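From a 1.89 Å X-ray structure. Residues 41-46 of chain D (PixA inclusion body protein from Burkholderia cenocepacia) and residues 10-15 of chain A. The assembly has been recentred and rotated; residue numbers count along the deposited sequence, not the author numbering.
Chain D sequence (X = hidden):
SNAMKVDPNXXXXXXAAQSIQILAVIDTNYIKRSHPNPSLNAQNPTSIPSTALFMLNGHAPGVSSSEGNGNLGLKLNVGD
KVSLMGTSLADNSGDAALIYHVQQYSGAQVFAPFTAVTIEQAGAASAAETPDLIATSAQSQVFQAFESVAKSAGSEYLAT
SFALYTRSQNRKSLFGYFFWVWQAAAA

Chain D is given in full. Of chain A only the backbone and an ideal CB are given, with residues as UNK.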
ATOM      1  N   ASN D  41      -7.515  13.453 -32.623  1.00 23.26           N
ATOM      2  CA  ASN D  41      -7.214  12.494 -33.674  1.00 24.04           C
ATOM      3  C   ASN D  41      -6.951  11.140 -33.009  1.00 22.02           C
ATOM      4  O   ASN D  41      -6.006  11.034 -32.218  1.00 16.75           O
ATOM      5  CB  ASN D  41      -5.934  12.915 -34.375  1.00 25.61           C
ATOM      6  CG  ASN D  41      -5.617  12.050 -35.585  1.00 32.50           C
ATOM      7  OD1 ASN D  41      -5.717  10.833 -35.582  1.00 31.70           O
ATOM      8  ND2 ASN D  41      -5.263  12.712 -36.676  1.00 46.33           N
ATOM      9  N   ALA D  42      -7.733  10.131 -33.385  1.00 19.08           N
ATOM     10  CA  ALA D  42      -7.650   8.791 -32.778  1.00 18.80           C
ATOM     11  C   ALA D  42      -6.354   8.060 -33.028  1.00 20.24           C
ATOM     12  O   ALA D  42      -5.990   7.142 -32.256  1.00 17.74           O
ATOM     13  CB  ALA D  42      -8.857   7.945 -33.116  1.00 18.83           C
ATOM     14  N   GLN D  43      -5.591   8.469 -34.055  1.00 18.45           N
ATOM     15  CA  GLN D  43      -4.290   7.893 -34.308  1.00 20.98           C
ATOM     16  C   GLN D  43      -3.163   8.472 -33.483  1.00 16.82           C
ATOM     17  O   GLN D  43      -2.051   7.977 -33.531  1.00 17.28           O
ATOM     18  CB  GLN D  43      -3.921   8.054 -35.794  1.00 28.56           C
ATOM     19  CG  GLN D  43      -5.031   7.748 -36.753  1.00 36.13           C
ATOM     20  CD  GLN D  43      -5.200   6.300 -36.963  1.00 42.04           C
ATOM     21  OE1 GLN D  43      -4.234   5.594 -37.217  1.00 55.53           O
ATOM     22  NE2 GLN D  43      -6.439   5.827 -36.883  1.00 49.34           N
ATOM     23  N   ASN D  44      -3.402   9.589 -32.819  1.00 15.97           N
ATOM     24  CA  ASN D  44      -2.447  10.213 -31.937  1.00 14.86           C
ATOM     25  C   ASN D  44      -3.063  10.518 -30.594  1.00 14.04           C
ATOM     26  O   ASN D  44      -3.292  11.668 -30.245  1.00 12.99           O
ATOM     27  CB  ASN D  44      -1.851  11.494 -32.518  1.00 20.00           C
ATOM     28  CG  ASN D  44      -0.778  11.236 -33.541  1.00 22.44           C
ATOM     29  OD1 ASN D  44      -1.057  10.832 -34.654  1.00 25.74           O
ATOM     30  ND2 ASN D  44       0.465  11.382 -33.147  1.00 29.02           N
ATOM     31  N   PRO D  45      -3.318   9.476 -29.784  1.00 12.26           N
ATOM     32  CA  PRO D  45      -4.044   9.745 -28.501  1.00 13.19           C
ATOM     33  C   PRO D  45      -3.158  10.421 -27.479  1.00 11.79           C
ATOM     34  O   PRO D  45      -1.946  10.114 -27.427  1.00 13.23           O
ATOM     35  CB  PRO D  45      -4.432   8.350 -27.991  1.00 11.27           C
ATOM     36  CG  PRO D  45      -3.398   7.465 -28.630  1.00 11.74           C
ATOM     37  CD  PRO D  45      -3.234   8.046 -30.043  1.00 12.79           C
ATOM     38  N   THR D  46      -3.760  11.238 -26.632  1.00 14.45           N
ATOM     39  CA  THR D  46      -2.990  12.014 -25.565  1.00 13.48           C
ATOM     40  C   THR D  46      -2.704  11.095 -24.353  1.00 14.25           C
ATOM     41  O   THR D  46      -3.642  10.536 -23.767  1.00 10.17           O
ATOM     42  CB  THR D  46      -3.776  13.181 -25.086  1.00 15.07           C
ATOM     43  OG1 THR D  46      -4.023  14.072 -26.183  1.00 16.24           O
ATOM     44  CG2 THR D  46      -3.069  13.975 -23.923  1.00 15.50           C
TER
ATOM     45  N   UNK A  10      -2.867   1.878 -37.325  1.00 52.31           N
ATOM     46  CA  UNK A  10      -1.558   2.026 -36.650  1.00 46.21           C
ATOM     47  C   UNK A  10      -1.517   3.293 -35.789  1.00 43.98           C
ATOM     48  O   UNK A  10      -1.460   4.425 -36.292  1.00 43.71           O
ATOM     49  CB  UNK A  10      -0.428   2.065 -37.681  1.00 46.21           C
ATOM     50  N   UNK A  11      -1.495   3.143 -34.474  1.00 36.65           N
ATOM     51  CA  UNK A  11      -1.639   4.358 -33.720  1.00 30.69           C
ATOM     52  C   UNK A  11      -0.353   4.805 -33.088  1.00 23.83           C
ATOM     53  O   UNK A  11       0.382   4.002 -32.584  1.00 28.50           O
ATOM     54  CB  UNK A  11      -2.710   4.181 -32.642  1.00 30.69           C
ATOM     55  N   UNK A  12      -0.101   6.105 -33.111  1.00 21.11           N
ATOM     56  CA  UNK A  12       1.223   6.709 -32.836  1.00 19.44           C
ATOM     57  C   UNK A  12       1.171   7.215 -31.394  1.00 16.74           C
ATOM     58  O   UNK A  12       0.442   8.156 -31.131  1.00 14.47           O
ATOM     59  CB  UNK A  12       1.558   7.837 -33.814  1.00 19.44           C
ATOM     60  N   UNK A  13       1.870   6.542 -30.490  1.00 15.97           N
ATOM     61  CA  UNK A  13       1.915   6.905 -29.090  1.00 16.04           C
ATOM     62  C   UNK A  13       3.055   7.894 -28.807  1.00 17.40           C
ATOM     63  O   UNK A  13       3.127   8.445 -27.730  1.00 14.89           O
ATOM     64  CB  UNK A  13       2.072   5.650 -28.230  1.00 16.04           C
ATOM     65  N   UNK A  14       3.998   7.990 -29.743  1.00 16.69           N
ATOM     66  CA  UNK A  14       5.172   8.864 -29.605  1.00 19.03           C
ATOM     67  C   UNK A  14       5.985   8.576 -28.360  1.00 16.22           C
ATOM     68  O   UNK A  14       6.385   9.490 -27.643  1.00 14.85           O
ATOM     69  CB  UNK A  14       4.734  10.330 -29.588  1.00 19.03           C
ATOM     70  N   UNK A  15       6.286   7.303 -28.144  1.00 13.71           N
ATOM     71  CA  UNK A  15       7.108   6.932 -27.065  1.00 15.34           C
ATOM     72  C   UNK A  15       8.477   7.589 -27.259  1.00 16.04           C
ATOM     73  O   UNK A  15       8.990   7.604 -28.353  1.00 16.30           O
ATOM     74  CB  UNK A  15       7.206   5.409 -26.958  1.00 15.34           C
TER

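Chain D presents a type I beta turn from Asn D41 to Asn D44, closed by the backbone hydrogen bond from Asn D44 N to Asn D41 O (3.0 Å) and braced by Gln D43 N donating to Asn D41 OD1 (2.8 Å). The carbonyl of Gln D43, in the turn, and the ring of Pro D45, just after it, are the main features offered to chain A.

At position 10 CA-to-CB points away from chain D. Nothing in this stretch selects strongly, so small or polar residues would all serve. The deposited residue is Ser A10, chi1 t; its side chain comes no nearer to this stretch of chain D than 5.2 Å, from CB to Gln D43 OE1. Its backbone comes closer, Ser A10 O lying 3.1 Å from Gln D43 OE1. The Gln D43 amide is probably turned over in the model, so that pair is left unassigned.

Position 11 has extended backbone angles (-106/140) and a sideways CB, 4.0 Å from Gln D43 O and 4.7 Å from Pro D45 CD. A side chain that grows toward the proline ring meets carbon, which favours Val, Ile, Leu or Met. The residue is Ile A11. Its CD1 reaches Pro D45 CG at 3.6 Å and lies 4.1 Å from Ala D42 O; chi1, at 113°, falls between wells, while chi2 is t.

At position 12 CA-to-CB points toward chain D. Its backbone N donates to Gln D43 O at 2.7 Å with an angle of 171°, a bond available to any residue but proline. The ideal CB is 3.8 Å from Asn D44 ND2, beside a carboxamide that can donate or accept, so Asn, Asp, Ser, Thr or Gln would be reasonable. It is Asn A12, chi1 m, whose ND2 donates to Asn D44 OD1 (3.3 Å, 167°).

At position 13 CB points away, with no atom of this stretch of chain D within 5.5 Å; only a longer side chain could return to the proline, and an apolar one would suit its ring. Leu A13 (m, t) brings CD2 to 3.9 Å from Pro D45 CG, so this ring carbon meets two apolar side chains.

Position 14 has positive phi (57/49), a region glycine, asparagine and aspartate enter most easily. CA-to-CB is sideways and no atom of the chain D stretch lies within 5.5 Å of the ideal CB, leaving room there for a long polar chain. Glu A14 has OE2 4.0 Å from Asn D44 ND2, a loose approach.

Position 15 is out of reach of this stretch of chain D; polar, charged or apolar residues would all suit. Lys A15 extends its NZ to a hydrogen bond elsewhere in the structure.

Chain A (10-15) SINLEK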
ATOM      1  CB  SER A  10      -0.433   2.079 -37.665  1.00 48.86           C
ATOM      2  OG  SER A  10       0.792   2.220 -36.979  1.00 51.64           O
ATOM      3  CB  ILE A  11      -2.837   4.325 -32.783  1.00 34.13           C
ATOM      4  CG1 ILE A  11      -2.387   4.322 -31.370  1.00 34.68           C
ATOM      5  CG2 ILE A  11      -3.879   3.236 -33.191  1.00 36.12           C
ATOM      6  CD1 ILE A  11      -3.563   4.380 -30.482  1.00 38.03           C
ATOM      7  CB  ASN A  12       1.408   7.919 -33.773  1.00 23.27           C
ATOM      8  CG  ASN A  12       1.286   7.531 -35.234  1.00 30.30           C
ATOM      9  OD1 ASN A  12       1.782   6.460 -35.648  1.00 30.31           O
ATOM     10  ND2 ASN A  12       0.593   8.366 -36.024  1.00 30.31           N
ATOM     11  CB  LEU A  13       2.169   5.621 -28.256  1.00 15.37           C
ATOM     12  CG  LEU A  13       1.076   4.556 -28.518  1.00 16.07           C
ATOM     13  CD1 LEU A  13       1.322   3.288 -27.655  1.00 15.57           C
ATOM     14  CD2 LEU A  13      -0.318   5.117 -28.291  1.00 16.94           C
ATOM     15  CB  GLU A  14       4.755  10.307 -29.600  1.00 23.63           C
ATOM     16  CG  GLU A  14       3.680  10.569 -30.568  1.00 33.94           C
ATOM     17  CD  GLU A  14       4.272  11.186 -31.762  1.00 39.43           C
ATOM     18  OE1 GLU A  14       4.977  10.475 -32.514  1.00 46.11           O
ATOM     19  OE2 GLU A  14       4.113  12.418 -31.884  1.00 58.81           O
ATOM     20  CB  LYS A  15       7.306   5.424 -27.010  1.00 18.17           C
ATOM     21  CG  LYS A  15       8.148   4.914 -25.808  1.00 18.72           C
ATOM     22  CD  LYS A  15       8.230   3.415 -25.933  1.00 19.19           C
ATOM     23  CE  LYS A  15       9.290   2.771 -25.007  1.00 19.16           C
ATOM     24  NZ  LYS A  15       9.306   1.353 -25.376  1.00 19.84           N
TER
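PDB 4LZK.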